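Local coordinates for protein copper chaperone PCu(A)C (Methylosinus trichosporium OB3b, PDB 6P1G) that probably serves as a periplasmic copper chaperone of a methane-oxidizing bacterium, its PCu(A)C domain binding copper through a histidine brace and also carrying a zinc site, at residues A[14-19]-A[118-123]; A[30-35]-A[76-81]; A[42-47]-A[66-71]; A[49-54]-A[86-91]. All coordinates share one frame; numbering follows the deposited sequence.

Interaction 1 of 4, residues A[14-19]-A[118-123]; sequences HPWLRA and AVEAPD. With CU (copper (II) ion), chain C.
The backbone oxygen of Ala-118 is held by two groups of the strand that runs beside it. Leu-17 N donates to Ala-118 O over 2.9 Å, almost in line with the carbonyl bond, and the CA-H of Trp-16 adds a weaker contact, with Trp-16 CA 3.4 Å from Ala-118 O. This is the middle of a parallel ladder: Ala-118 N binds Pro-15 O, Glu-120 N binds Leu-17 O and Ala-19 N binds Glu-120 O, while the two short strands are twisted by -32°.

One face of the ladder is apolar. Leu-17 and Val-119 lie side by side, CD1 of Leu-17 at 4.1 Å from CG1 of Val-119. That same valine methyl, set opposite the backbone N by a chi1 of -178°, also meets Ala-19 CB at 3.8 Å.

On the other face Glu-120 crosses Trp-16 at about a right angle, its CG 4.0 Å from Trp-16 CE3. A bend at chi2 (-63°) turns the Glu-120 chain, and a weak bond from a water reaches its OE2. The water lies in the plane of the His-14 ring and takes a bond of 2.6 Å from His-14 NE2. Arg-18 stretches past the carbonyl of Pro-122, and its NE is bonded to Ala-124 O.

The other ring nitrogen, His-14 ND1, binds copper(II) at 2.1 Å, with His-3 ND1 and the backbone N of Met-2, probably a construct residue. This brace-like set of one main-chain N and two imidazoles, with His-14 supplied where strand 10-18 starts to pair with 118-120, is consistent with the histidine brace of these domains.

Interaction 2 of 4, residues A[30-35]-A[76-81]; sequences YMLVVN and RVTMAP
From CB to its hydroxyl, Tyr-30 lies against Met-79 and the Ala-80 and Pro-81 that follow. Its CB sits 3.2 Å from Met-79 O, and with CG beside the backbone N (chi1 -53°) the ring is carried out over the turn that follows. There CD1 of Tyr-30 lies 3.4 Å from Ala-80 CA, and CE1 is 3.5 Å from Pro-81 N. Pro-81 is folded under one ring face in a CH-pi contact, its CD 3.7 Å from the Tyr-30 ring centroid and 14° off the normal. Farther out, Pro-81 CG meets CZ and then the hydroxyl. With an alanine here, Pro-81 and Ala-80 would probably lose the aromatic surface they pack on.

Behind the ring the segments form a regular antiparallel ladder within the beta-sandwich expected of a cupredoxin-like PCu(A)C domain. Met-31 with Met-79 and Val-33 with Val-77 are its hydrogen-bonded pairs; Val-33 N to Val-77 O, at 2.8 Å, is almost straight, with 178° at the hydrogen. Leu-32 with Thr-78 and Val-34 with Arg-76 are the non-hydrogen-bonded pairs.

The thioethers of Met-31 and Met-79 run alongside each other on the face shared with Val-33 and Val-77, CG of Met-31 3.9 Å from SD of Met-79. On the reverse face Arg-76 bends at chi3, which brings its guanidinium back over its neighbours: CG2 of Val-34 lies over one guanidinium face, and CD2 of Leu-32 approaches NH2. The other methyl of Leu-32, CD1, reaches Thr-78 OG1 at 3.3 Å.

Interaction 3 of 4, residues A[42-47]-A[66-71]; sequences RLIGVK and EDAIYL
The guanidinium of Arg-42 is approached in two different ways by the facing segment: a carboxylate at its edge and the rim of an aromatic ring over its face. Glu-66 OE2 lies 2.7 Å from Arg-42 NE in a salt bridge, with the two flat groups only 16° from coplanar, but the N-H...O angle is only 123° and the bond is weak; Glu-66 is also poorly ordered. Tyr-70 does not stack flat. Its ring is turned 62° from the guanidinium plane, with CD2 lying 3.5 Å above that plane, and Arg-42 NE lies in the plane of the Tyr-70 ring at its edge. The Arg-42 chain, extended from CG to NE, spans the distance past Ala-68 to both partners, while NH1 forms a salt bridge with Glu-108.

The backbones form a short antiparallel ladder at one margin of the sheet. Leu-43 and Ile-69 are its hydrogen-bonded pair, Leu-43 N reaching Ile-69 O at 3.0 Å on a lone pair and Ile-69 N returning to Leu-43 O at 2.9 Å. Beyond it Ile-44 and Gly-45 form a classic beta bulge opposite Val-106, and an inverse gamma turn centred on Asp-67 leads into strand 69-71.

On the inner face Leu-43 and Ile-69 point the same way, CB to CB at 3.9 Å. Past the paired residues, Ile-44 CG2 meets Ala-68 CB at 4.2 Å.

Interaction 4 of 4, residues A[49-54]-A[86-91]; sequences ADFRSV and VELVDI. With ZN (zinc ion), chain D.
Val-54 meets Glu-87 through the backbone, its CA 3.1 Å from Glu-87 O in a CA-H...O contact, while the glutamate side chain leads away to the metal. Glu-87 OE1 binds zinc at 1.9 Å, beside His-57, His-61 and His-85. The chain gets there with CG opposite the backbone N (chi1 -166°) and a bend at chi2, and the second oxygen, OE2, is hydrogen-bonded to Gln-28 NE2, which fixes the turn of the carboxylate.

The strand carrying this ligand is held by the antiparallel pairing of Ser-53 with Val-89, in which Val-89 N gives a bond of 2.8 Å to Ser-53 O. Arg-52 and Ser-53 both face Val-89, a classic beta bulge: Arg-52 N reaches Val-89 O at 3.3 Å, and the bond from Ser-53 N to the same oxygen is longer and weak.

Leu-88 packs against both Phe-51 and Val-54. Its CD2 lies over one face of the Phe-51 ring, 4.0 Å from the centroid and 23° off the normal, and also touches Val-54 CG1 at 3.8 Å. Val-54 CB packs in turn on Val-86 CG1. A serine in place of Phe-51 would probably leave Leu-88 CD2 without its ring and open a gap beside Val-46, which packs on the same phenyl group.

At the outer corner Arg-52 and Asp-90 form a salt bridge of charge alone: Asp-90 OD2 is 3.6 Å from Arg-52 NH2 but sits over a guanidinium face, where no N-H points at it.

From the N terminus, the strand at 14-19 follows the first copper ligands and waits 99 residues for its partner at 118-123, so interaction 1 closes the longest loop and the other three nest inside it. Interaction 2 starts next, with 30-35, and closes at 76-81; interaction 3, joining 42-47 to 66-71, lies wholly within that loop. Interaction 4 begins at 49-54, between the ends of interaction 3, and closes at 86-91, crossing both 2 and 3. Interactions 2 and 4 share the long 75-91 strand. Leu-17 on Leu-88, Leu-71 on Val-33 and Val-46 on Phe-51 join the contacts through a common apolar interior.

Interaction 1 of 4, residues A[14-19]-A[118-123]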
loop_
_atom_site.group_PDB
_atom_site.type_symbol
_atom_site.label_atom_id
_atom_site.label_comp_id
_atom_site.label_asym_id
_atom_site.label_seq_id
_atom_site.Cartn_x
_atom_site.Cartn_y
_atom_site.Cartn_z
ATOM N N HIS A 14 -0.325 -6.851 7.279
ATOM C CA HIS A 14 0.516 -5.780 7.818
ATOM C C HIS A 14 0.850 -4.697 6.802
ATOM O O HIS A 14 1.993 -4.593 6.354
ATOM C CB HIS A 14 1.817 -6.335 8.396
ATOM C CG HIS A 14 2.554 -5.347 9.249
ATOM N ND1 HIS A 14 2.126 -4.985 10.507
ATOM C CD2 HIS A 14 3.668 -4.617 9.007
ATOM C CE1 HIS A 14 2.955 -4.091 11.013
ATOM N NE2 HIS A 14 3.901 -3.849 10.123
ATOM N N PRO A 15 -0.151 -3.899 6.414
ATOM C CA PRO A 15 0.192 -2.727 5.613
ATOM C C PRO A 15 1.012 -1.763 6.459
ATOM O O PRO A 15 0.728 -1.591 7.643
ATOM C CB PRO A 15 -1.172 -2.138 5.240
ATOM C CG PRO A 15 -2.089 -2.604 6.319
ATOM C CD PRO A 15 -1.588 -3.961 6.730
ATOM N N TRP A 16 2.038 -1.169 5.868
ATOM C CA TRP A 16 2.887 -0.236 6.593
ATOM C C TRP A 16 3.481 0.743 5.606
ATOM O O TRP A 16 3.508 0.478 4.403
ATOM C CB TRP A 16 3.989 -0.968 7.368
ATOM C CG TRP A 16 4.982 -1.706 6.510
ATOM C CD1 TRP A 16 4.807 -2.920 5.907
ATOM C CD2 TRP A 16 6.312 -1.284 6.182
ATOM N NE1 TRP A 16 5.942 -3.273 5.215
ATOM C CE2 TRP A 16 6.879 -2.285 5.365
ATOM C CE3 TRP A 16 7.075 -0.153 6.491
ATOM C CZ2 TRP A 16 8.174 -2.191 4.858
ATOM C CZ3 TRP A 16 8.362 -0.061 5.985
ATOM C CH2 TRP A 16 8.899 -1.076 5.180
ATOM N N LEU A 17 3.966 1.871 6.107
ATOM C CA LEU A 17 4.540 2.866 5.222
ATOM C C LEU A 17 5.778 3.518 5.816
ATOM O O LEU A 17 5.919 3.625 7.032
ATOM C CB LEU A 17 3.492 3.935 4.876
ATOM C CG LEU A 17 2.902 4.827 5.973
ATOM C CD1 LEU A 17 3.748 6.083 6.186
ATOM C CD2 LEU A 17 1.468 5.202 5.631
ATOM N N ARG A 18 6.680 3.942 4.940
ATOM C CA ARG A 18 7.820 4.732 5.359
ATOM C C ARG A 18 7.395 6.194 5.407
ATOM O O ARG A 18 7.032 6.776 4.384
ATOM C CB ARG A 18 9.006 4.541 4.410
ATOM C CG ARG A 18 9.796 3.262 4.638
ATOM C CD ARG A 18 10.949 3.147 3.651
ATOM N NE ARG A 18 11.834 2.033 3.977
ATOM C CZ ARG A 18 12.770 1.558 3.161
ATOM N NH1 ARG A 18 12.950 2.106 1.968
ATOM N NH2 ARG A 18 13.533 0.542 3.545
ATOM N N ALA A 19 7.424 6.769 6.605
ATOM C CA ALA A 19 7.052 8.163 6.813
ATOM C C ALA A 19 7.935 9.077 5.970
ATOM O O ALA A 19 9.110 8.778 5.755
ATOM C CB ALA A 19 7.158 8.527 8.289
ATOM N N ALA A 118 0.654 0.962 9.473
ATOM C CA ALA A 118 1.576 1.375 10.519
ATOM C C ALA A 118 2.562 2.395 9.965
ATOM O O ALA A 118 3.194 2.164 8.934
ATOM C CB ALA A 118 2.309 0.174 11.092
ATOM N N VAL A 119 2.695 3.523 10.652
ATOM C CA VAL A 119 3.645 4.540 10.227
ATOM C C VAL A 119 5.005 4.221 10.821
ATOM O O VAL A 119 5.182 4.216 12.040
ATOM C CB VAL A 119 3.210 5.954 10.649
ATOM C CG1 VAL A 119 4.210 6.984 10.145
ATOM C CG2 VAL A 119 1.814 6.260 10.123
ATOM N N GLU A 120 5.963 3.950 9.944
ATOM C CA GLU A 120 7.300 3.549 10.356
ATOM C C GLU A 120 8.346 4.571 9.929
ATOM O O GLU A 120 8.071 5.442 9.108
ATOM C CB GLU A 120 7.637 2.174 9.777
ATOM C CG GLU A 120 6.739 1.052 10.286
ATOM C CD GLU A 120 6.855 0.827 11.786
ATOM O OE1 GLU A 120 7.919 1.144 12.364
ATOM O OE2 GLU A 120 5.876 0.338 12.390
ATOM N N ALA A 121 9.542 4.465 10.502
ATOM C CA ALA A 121 10.640 5.373 10.185
ATOM C C ALA A 121 10.957 5.359 8.686
ATOM O O ALA A 121 10.685 4.369 8.006
ATOM C CB ALA A 121 11.876 4.997 10.996
ATOM N N PRO A 122 11.524 6.460 8.164
ATOM C CA PRO A 122 11.876 6.554 6.740
ATOM C C PRO A 122 12.811 5.454 6.228
ATOM O O PRO A 122 12.862 5.236 5.021
ATOM C CB PRO A 122 12.567 7.918 6.646
ATOM C CG PRO A 122 11.955 8.715 7.736
ATOM C CD PRO A 122 11.730 7.743 8.862
ATOM N N ASP A 123 13.538 4.780 7.116
ATOM C CA ASP A 123 14.462 3.733 6.686
ATOM C C ASP A 123 14.079 2.357 7.224
ATOM O O ASP A 123 14.894 1.438 7.231
ATOM C CB ASP A 123 15.889 4.075 7.120
ATOM C CG ASP A 123 16.078 3.993 8.623
ATOM O OD1 ASP A 123 15.135 4.343 9.370
ATOM O OD2 ASP A 123 17.172 3.576 9.057
HETATM CU CU CU C . 0.381 -5.827 11.303
HETATM O O HOH W 1 5.781 -2.018 10.440
#

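Interaction 2 of 4, residues A[30-35]-A[76-81]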
loop_
_atom_site.group_PDB
_atom_site.type_symbol
_atom_site.label_atom_id
_atom_site.label_comp_id
_atom_site.label_asym_id
_atom_site.label_seq_id
_atom_site.Cartn_x
_atom_site.Cartn_y
_atom_site.Cartn_z
ATOM N N TYR A 30 3.670 -0.033 1.798
ATOM C CA TYR A 30 4.049 -1.430 1.619
ATOM C C TYR A 30 3.024 -2.357 2.255
ATOM O O TYR A 30 2.315 -1.961 3.183
ATOM C CB TYR A 30 5.428 -1.692 2.222
ATOM C CG TYR A 30 6.501 -0.751 1.726
ATOM C CD1 TYR A 30 6.991 -0.845 0.430
ATOM C CD2 TYR A 30 7.021 0.234 2.552
ATOM C CE1 TYR A 30 7.975 0.018 -0.028
ATOM C CE2 TYR A 30 7.998 1.100 2.104
ATOM C CZ TYR A 30 8.474 0.988 0.817
ATOM O OH TYR A 30 9.449 1.855 0.382
ATOM N N MET A 31 2.960 -3.590 1.758
ATOM C CA MET A 31 2.020 -4.585 2.270
ATOM C C MET A 31 2.241 -5.934 1.610
ATOM O O MET A 31 2.899 -6.032 0.575
ATOM C CB MET A 31 0.575 -4.153 2.036
ATOM C CG MET A 31 0.191 -4.110 0.573
ATOM S SD MET A 31 -1.426 -3.370 0.321
ATOM C CE MET A 31 -1.170 -1.751 1.033
ATOM N N LEU A 32 1.703 -6.975 2.229
ATOM C CA LEU A 32 1.627 -8.285 1.600
ATOM C C LEU A 32 0.175 -8.580 1.233
ATOM O O LEU A 32 -0.709 -8.539 2.090
ATOM C CB LEU A 32 2.185 -9.364 2.523
ATOM C CG LEU A 32 1.853 -10.813 2.163
ATOM C CD1 LEU A 32 2.559 -11.223 0.886
ATOM C CD2 LEU A 32 2.239 -11.734 3.305
ATOM N N VAL A 33 -0.071 -8.857 -0.043
ATOM C CA VAL A 33 -1.425 -9.129 -0.517
ATOM C C VAL A 33 -1.581 -10.575 -0.977
ATOM O O VAL A 33 -0.812 -11.055 -1.810
ATOM C CB VAL A 33 -1.816 -8.193 -1.678
ATOM C CG1 VAL A 33 -3.216 -8.522 -2.179
ATOM C CG2 VAL A 33 -1.722 -6.739 -1.242
ATOM N N VAL A 34 -2.577 -11.265 -0.430
ATOM C CA VAL A 34 -2.855 -12.644 -0.809
ATOM C C VAL A 34 -4.171 -12.725 -1.579
ATOM O O VAL A 34 -5.228 -12.359 -1.064
ATOM C CB VAL A 34 -2.922 -13.566 0.420
ATOM C CG1 VAL A 34 -3.249 -14.989 -0.003
ATOM C CG2 VAL A 34 -1.615 -13.518 1.189
ATOM N N ASN A 35 -4.096 -13.203 -2.817
ATOM C CA ASN A 35 -5.275 -13.356 -3.661
ATOM C C ASN A 35 -5.717 -14.812 -3.737
ATOM O O ASN A 35 -5.092 -15.614 -4.421
ATOM C CB ASN A 35 -4.989 -12.817 -5.067
ATOM C CG ASN A 35 -6.185 -12.931 -6.001
ATOM O OD1 ASN A 35 -7.317 -13.158 -5.568
ATOM N ND2 ASN A 35 -5.934 -12.776 -7.296
ATOM N N ARG A 76 0.736 -14.785 -3.783
ATOM C CA ARG A 76 1.077 -13.853 -2.722
ATOM C C ARG A 76 1.988 -12.787 -3.310
ATOM O O ARG A 76 3.060 -13.095 -3.833
ATOM C CB ARG A 76 1.750 -14.577 -1.555
ATOM C CG ARG A 76 0.846 -15.609 -0.901
ATOM C CD ARG A 76 1.610 -16.545 0.021
ATOM N NE ARG A 76 2.251 -15.836 1.122
ATOM C CZ ARG A 76 1.688 -15.648 2.312
ATOM N NH1 ARG A 76 0.467 -16.113 2.551
ATOM N NH2 ARG A 76 2.341 -14.995 3.262
ATOM N N VAL A 77 1.558 -11.534 -3.229
ATOM C CA VAL A 77 2.340 -10.431 -3.767
ATOM C C VAL A 77 2.821 -9.504 -2.662
ATOM O O VAL A 77 2.022 -8.935 -1.914
ATOM C CB VAL A 77 1.534 -9.617 -4.794
ATOM C CG1 VAL A 77 2.333 -8.401 -5.250
ATOM C CG2 VAL A 77 1.155 -10.492 -5.981
ATOM N N THR A 78 4.136 -9.363 -2.558
ATOM C CA THR A 78 4.722 -8.498 -1.550
ATOM C C THR A 78 5.122 -7.161 -2.151
ATOM O O THR A 78 5.879 -7.098 -3.120
ATOM C CB THR A 78 5.957 -9.137 -0.885
ATOM O OG1 THR A 78 5.585 -10.377 -0.267
ATOM C CG2 THR A 78 6.517 -8.210 0.180
ATOM N N MET A 79 4.593 -6.094 -1.573
ATOM C CA MET A 79 5.058 -4.756 -1.885
ATOM C C MET A 79 6.018 -4.360 -0.776
ATOM O O MET A 79 5.626 -4.257 0.385
ATOM C CB MET A 79 3.888 -3.783 -1.978
ATOM C CG MET A 79 2.986 -4.026 -3.177
ATOM S SD MET A 79 1.428 -3.135 -3.033
ATOM C CE MET A 79 2.013 -1.521 -2.527
ATOM N N ALA A 80 7.278 -4.155 -1.142
ATOM C CA ALA A 80 8.344 -3.956 -0.169
ATOM C C ALA A 80 9.457 -3.109 -0.781
ATOM O O ALA A 80 9.519 -2.966 -2.004
ATOM C CB ALA A 80 8.882 -5.304 0.302
ATOM N N PRO A 81 10.326 -2.525 0.062
ATOM C CA PRO A 81 11.450 -1.754 -0.482
ATOM C C PRO A 81 12.304 -2.597 -1.425
ATOM O O PRO A 81 12.651 -3.726 -1.083
ATOM C CB PRO A 81 12.239 -1.355 0.764
ATOM C CG PRO A 81 11.215 -1.315 1.850
ATOM C CD PRO A 81 10.238 -2.411 1.531
#

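Interaction 3 of 4, residues A[42-47]-A[66-71]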
loop_
_atom_site.group_PDB
_atom_site.type_symbol
_atom_site.label_atom_id
_atom_site.label_comp_id
_atom_site.label_asym_id
_atom_site.label_seq_id
_atom_site.Cartn_x
_atom_site.Cartn_y
_atom_site.Cartn_z
ATOM N N ARG A 42 -6.522 -6.541 -9.151
ATOM C CA ARG A 42 -5.614 -5.409 -9.173
ATOM C C ARG A 42 -5.890 -4.438 -8.040
ATOM O O ARG A 42 -7.040 -4.094 -7.775
ATOM C CB ARG A 42 -5.727 -4.681 -10.511
ATOM C CG ARG A 42 -5.157 -5.440 -11.692
ATOM C CD ARG A 42 -5.206 -4.591 -12.943
ATOM N NE ARG A 42 -4.544 -5.237 -14.073
ATOM C CZ ARG A 42 -5.106 -6.170 -14.834
ATOM N NH1 ARG A 42 -6.345 -6.573 -14.588
ATOM N NH2 ARG A 42 -4.425 -6.703 -15.839
ATOM N N LEU A 43 -4.833 -3.994 -7.374
ATOM C CA LEU A 43 -4.942 -2.827 -6.519
ATOM C C LEU A 43 -4.922 -1.614 -7.438
ATOM O O LEU A 43 -3.892 -1.295 -8.032
ATOM C CB LEU A 43 -3.803 -2.777 -5.502
ATOM C CG LEU A 43 -3.716 -1.536 -4.617
ATOM C CD1 LEU A 43 -5.000 -1.361 -3.822
ATOM C CD2 LEU A 43 -2.506 -1.625 -3.691
ATOM N N ILE A 44 -6.061 -0.941 -7.556
ATOM C CA ILE A 44 -6.207 0.130 -8.536
ATOM C C ILE A 44 -6.316 1.508 -7.901
ATOM O O ILE A 44 -6.305 2.519 -8.601
ATOM C CB ILE A 44 -7.445 -0.091 -9.422
ATOM C CG1 ILE A 44 -8.715 -0.092 -8.569
ATOM C CG2 ILE A 44 -7.317 -1.390 -10.205
ATOM C CD1 ILE A 44 -9.993 -0.182 -9.376
ATOM N N GLY A 45 -6.422 1.555 -6.580
ATOM C CA GLY A 45 -6.561 2.829 -5.905
ATOM C C GLY A 45 -6.285 2.796 -4.418
ATOM O O GLY A 45 -6.463 1.776 -3.756
ATOM N N VAL A 46 -5.832 3.931 -3.898
ATOM C CA VAL A 46 -5.660 4.119 -2.466
ATOM C C VAL A 46 -6.160 5.518 -2.131
ATOM O O VAL A 46 -5.712 6.499 -2.722
ATOM C CB VAL A 46 -4.190 3.965 -2.020
ATOM C CG1 VAL A 46 -4.061 4.224 -0.526
ATOM C CG2 VAL A 46 -3.648 2.583 -2.376
ATOM N N LYS A 47 -7.085 5.609 -1.184
ATOM C CA LYS A 47 -7.712 6.887 -0.867
ATOM C C LYS A 47 -7.649 7.207 0.620
ATOM O O LYS A 47 -7.747 6.317 1.465
ATOM C CB LYS A 47 -9.166 6.896 -1.346
ATOM C CG LYS A 47 -9.307 6.859 -2.860
ATOM C CD LYS A 47 -10.756 6.706 -3.289
ATOM C CE LYS A 47 -11.424 5.539 -2.583
ATOM N NZ LYS A 47 -12.855 5.407 -2.973
ATOM N N GLU A 66 1.355 -0.296 -15.456
ATOM C CA GLU A 66 0.044 0.321 -15.494
ATOM C C GLU A 66 -0.137 1.000 -14.148
ATOM O O GLU A 66 0.660 0.773 -13.239
ATOM C CB GLU A 66 -1.042 -0.719 -15.738
ATOM C CG GLU A 66 -1.011 -1.852 -14.724
ATOM C CD GLU A 66 -2.080 -2.889 -14.979
ATOM O OE1 GLU A 66 -2.058 -3.530 -16.052
ATOM O OE2 GLU A 66 -2.949 -3.054 -14.105
ATOM N N ASP A 67 -1.173 1.816 -13.994
ATOM C CA ASP A 67 -1.399 2.433 -12.695
ATOM C C ASP A 67 -2.188 1.492 -11.793
ATOM O O ASP A 67 -3.314 1.789 -11.394
ATOM C CB ASP A 67 -2.120 3.771 -12.837
ATOM C CG ASP A 67 -1.598 4.811 -11.861
ATOM O OD1 ASP A 67 -0.375 4.810 -11.591
ATOM O OD2 ASP A 67 -2.405 5.623 -11.362
ATOM N N ALA A 68 -1.571 0.355 -11.486
ATOM C CA ALA A 68 -2.157 -0.657 -10.618
ATOM C C ALA A 68 -1.090 -1.648 -10.161
ATOM O O ALA A 68 -0.021 -1.749 -10.765
ATOM C CB ALA A 68 -3.283 -1.387 -11.331
ATOM N N ILE A 69 -1.383 -2.368 -9.085
ATOM C CA ILE A 69 -0.572 -3.508 -8.675
ATOM C C ILE A 69 -1.234 -4.801 -9.132
ATOM O O ILE A 69 -2.326 -5.134 -8.676
ATOM C CB ILE A 69 -0.359 -3.559 -7.149
ATOM C CG1 ILE A 69 0.263 -2.255 -6.646
ATOM C CG2 ILE A 69 0.522 -4.742 -6.779
ATOM C CD1 ILE A 69 1.659 -2.000 -7.174
ATOM N N TYR A 70 -0.583 -5.528 -10.033
ATOM C CA TYR A 70 -1.168 -6.763 -10.535
ATOM C C TYR A 70 -1.116 -7.864 -9.485
ATOM O O TYR A 70 -0.092 -8.080 -8.838
ATOM C CB TYR A 70 -0.456 -7.229 -11.806
ATOM C CG TYR A 70 -1.141 -8.403 -12.474
ATOM C CD1 TYR A 70 -0.592 -9.678 -12.417
ATOM C CD2 TYR A 70 -2.348 -8.239 -13.144
ATOM C CE1 TYR A 70 -1.217 -10.754 -13.020
ATOM C CE2 TYR A 70 -2.982 -9.311 -13.749
ATOM C CZ TYR A 70 -2.411 -10.566 -13.684
ATOM O OH TYR A 70 -3.034 -11.635 -14.284
ATOM N N LEU A 71 -2.238 -8.556 -9.326
ATOM C CA LEU A 71 -2.344 -9.658 -8.382
ATOM C C LEU A 71 -2.805 -10.915 -9.103
ATOM O O LEU A 71 -3.995 -11.071 -9.376
ATOM C CB LEU A 71 -3.313 -9.312 -7.250
ATOM C CG LEU A 71 -3.100 -7.976 -6.539
ATOM C CD1 LEU A 71 -4.299 -7.638 -5.666
ATOM C CD2 LEU A 71 -1.824 -8.019 -5.711
#

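Interaction 4 of 4, residues A[49-54]-A[86-91]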
loop_
_atom_site.group_PDB
_atom_site.type_symbol
_atom_site.label_atom_id
_atom_site.label_comp_id
_atom_site.label_asym_id
_atom_site.label_seq_id
_atom_site.Cartn_x
_atom_site.Cartn_y
_atom_site.Cartn_z
ATOM N N ALA A 49 -7.827 11.006 3.534
ATOM C CA ALA A 49 -7.921 12.447 3.724
ATOM C C ALA A 49 -6.528 13.036 3.891
ATOM O O ALA A 49 -6.332 14.245 3.784
ATOM C CB ALA A 49 -8.787 12.776 4.929
ATOM N N ASP A 50 -5.560 12.164 4.153
ATOM C CA ASP A 50 -4.200 12.585 4.466
ATOM C C ASP A 50 -3.359 12.915 3.232
ATOM O O ASP A 50 -2.341 13.595 3.336
ATOM C CB ASP A 50 -3.504 11.503 5.288
ATOM C CG ASP A 50 -4.198 11.241 6.612
ATOM O OD1 ASP A 50 -5.043 12.066 7.014
ATOM O OD2 ASP A 50 -3.880 10.222 7.262
ATOM N N PHE A 51 -3.785 12.436 2.068
ATOM C CA PHE A 51 -3.070 12.719 0.829
ATOM C C PHE A 51 -4.064 12.813 -0.320
ATOM O O PHE A 51 -5.173 12.291 -0.223
ATOM C CB PHE A 51 -2.007 11.650 0.544
ATOM C CG PHE A 51 -2.517 10.235 0.633
ATOM C CD1 PHE A 51 -2.332 9.488 1.786
ATOM C CD2 PHE A 51 -3.161 9.647 -0.444
ATOM C CE1 PHE A 51 -2.789 8.184 1.868
ATOM C CE2 PHE A 51 -3.626 8.345 -0.367
ATOM C CZ PHE A 51 -3.438 7.613 0.791
ATOM N N ARG A 52 -3.667 13.469 -1.406
ATOM C CA ARG A 52 -4.614 13.804 -2.465
ATOM C C ARG A 52 -4.522 12.897 -3.691
ATOM O O ARG A 52 -5.443 12.865 -4.504
ATOM C CB ARG A 52 -4.427 15.266 -2.893
ATOM C CG ARG A 52 -4.936 16.268 -1.862
ATOM C CD ARG A 52 -4.352 17.662 -2.061
ATOM N NE ARG A 52 -4.123 17.972 -3.470
ATOM C CZ ARG A 52 -3.160 18.772 -3.916
ATOM N NH1 ARG A 52 -2.331 19.359 -3.062
ATOM N NH2 ARG A 52 -3.030 18.993 -5.217
ATOM N N SER A 53 -3.424 12.159 -3.823
ATOM C CA SER A 53 -3.298 11.189 -4.908
ATOM C C SER A 53 -2.213 10.154 -4.627
ATOM O O SER A 53 -1.453 10.280 -3.667
ATOM C CB SER A 53 -3.001 11.898 -6.231
ATOM O OG SER A 53 -1.804 12.648 -6.141
ATOM N N VAL A 54 -2.148 9.129 -5.473
ATOM C CA VAL A 54 -1.119 8.103 -5.359
ATOM C C VAL A 54 -0.533 7.756 -6.719
ATOM O O VAL A 54 -1.141 8.013 -7.758
ATOM C CB VAL A 54 -1.656 6.800 -4.715
ATOM C CG1 VAL A 54 -2.204 7.063 -3.321
ATOM C CG2 VAL A 54 -2.703 6.147 -5.611
ATOM N N VAL A 86 3.233 1.600 -3.464
ATOM C CA VAL A 86 2.374 2.728 -3.778
ATOM C C VAL A 86 2.985 3.994 -3.198
ATOM O O VAL A 86 3.305 4.054 -2.010
ATOM C CB VAL A 86 0.947 2.537 -3.230
ATOM C CG1 VAL A 86 0.117 3.786 -3.464
ATOM C CG2 VAL A 86 0.290 1.322 -3.864
ATOM N N GLU A 87 3.157 4.999 -4.045
ATOM C CA GLU A 87 3.660 6.288 -3.596
ATOM C C GLU A 87 2.495 7.163 -3.157
ATOM O O GLU A 87 1.579 7.409 -3.931
ATOM C CB GLU A 87 4.458 6.975 -4.707
ATOM C CG GLU A 87 5.291 8.160 -4.244
ATOM C CD GLU A 87 6.608 7.742 -3.609
ATOM O OE1 GLU A 87 7.003 6.570 -3.766
ATOM O OE2 GLU A 87 7.254 8.589 -2.961
ATOM N N LEU A 88 2.531 7.625 -1.912
ATOM C CA LEU A 88 1.492 8.508 -1.399
ATOM C C LEU A 88 1.898 9.949 -1.666
ATOM O O LEU A 88 2.898 10.425 -1.136
ATOM C CB LEU A 88 1.272 8.271 0.095
ATOM C CG LEU A 88 1.051 6.813 0.511
ATOM C CD1 LEU A 88 0.841 6.697 2.012
ATOM C CD2 LEU A 88 -0.128 6.211 -0.239
ATOM N N VAL A 89 1.111 10.638 -2.486
ATOM C CA VAL A 89 1.504 11.942 -3.013
ATOM C C VAL A 89 0.704 13.085 -2.391
ATOM O O VAL A 89 -0.499 12.955 -2.155
ATOM C CB VAL A 89 1.341 11.980 -4.548
ATOM C CG1 VAL A 89 1.857 13.294 -5.113
ATOM C CG2 VAL A 89 2.082 10.816 -5.180
ATOM N N ASP A 90 1.392 14.193 -2.117
ATOM C CA ASP A 90 0.786 15.393 -1.544
ATOM C C ASP A 90 0.162 15.088 -0.193
ATOM O O ASP A 90 -1.012 15.372 0.041
ATOM C CB ASP A 90 -0.261 15.992 -2.490
ATOM C CG ASP A 90 0.360 16.666 -3.699
ATOM O OD1 ASP A 90 1.513 17.139 -3.591
ATOM O OD2 ASP A 90 -0.305 16.726 -4.753
ATOM N N ILE A 91 0.959 14.499 0.690
ATOM C CA ILE A 91 0.534 14.257 2.057
ATOM C C ILE A 91 0.263 15.588 2.747
ATOM O O ILE A 91 1.094 16.493 2.727
ATOM C CB ILE A 91 1.585 13.449 2.832
ATOM C CG1 ILE A 91 1.764 12.079 2.179
ATOM C CG2 ILE A 91 1.185 13.303 4.295
ATOM C CD1 ILE A 91 2.828 11.246 2.817
HETATM ZN ZN ZN D . 8.134 5.554 -4.960
#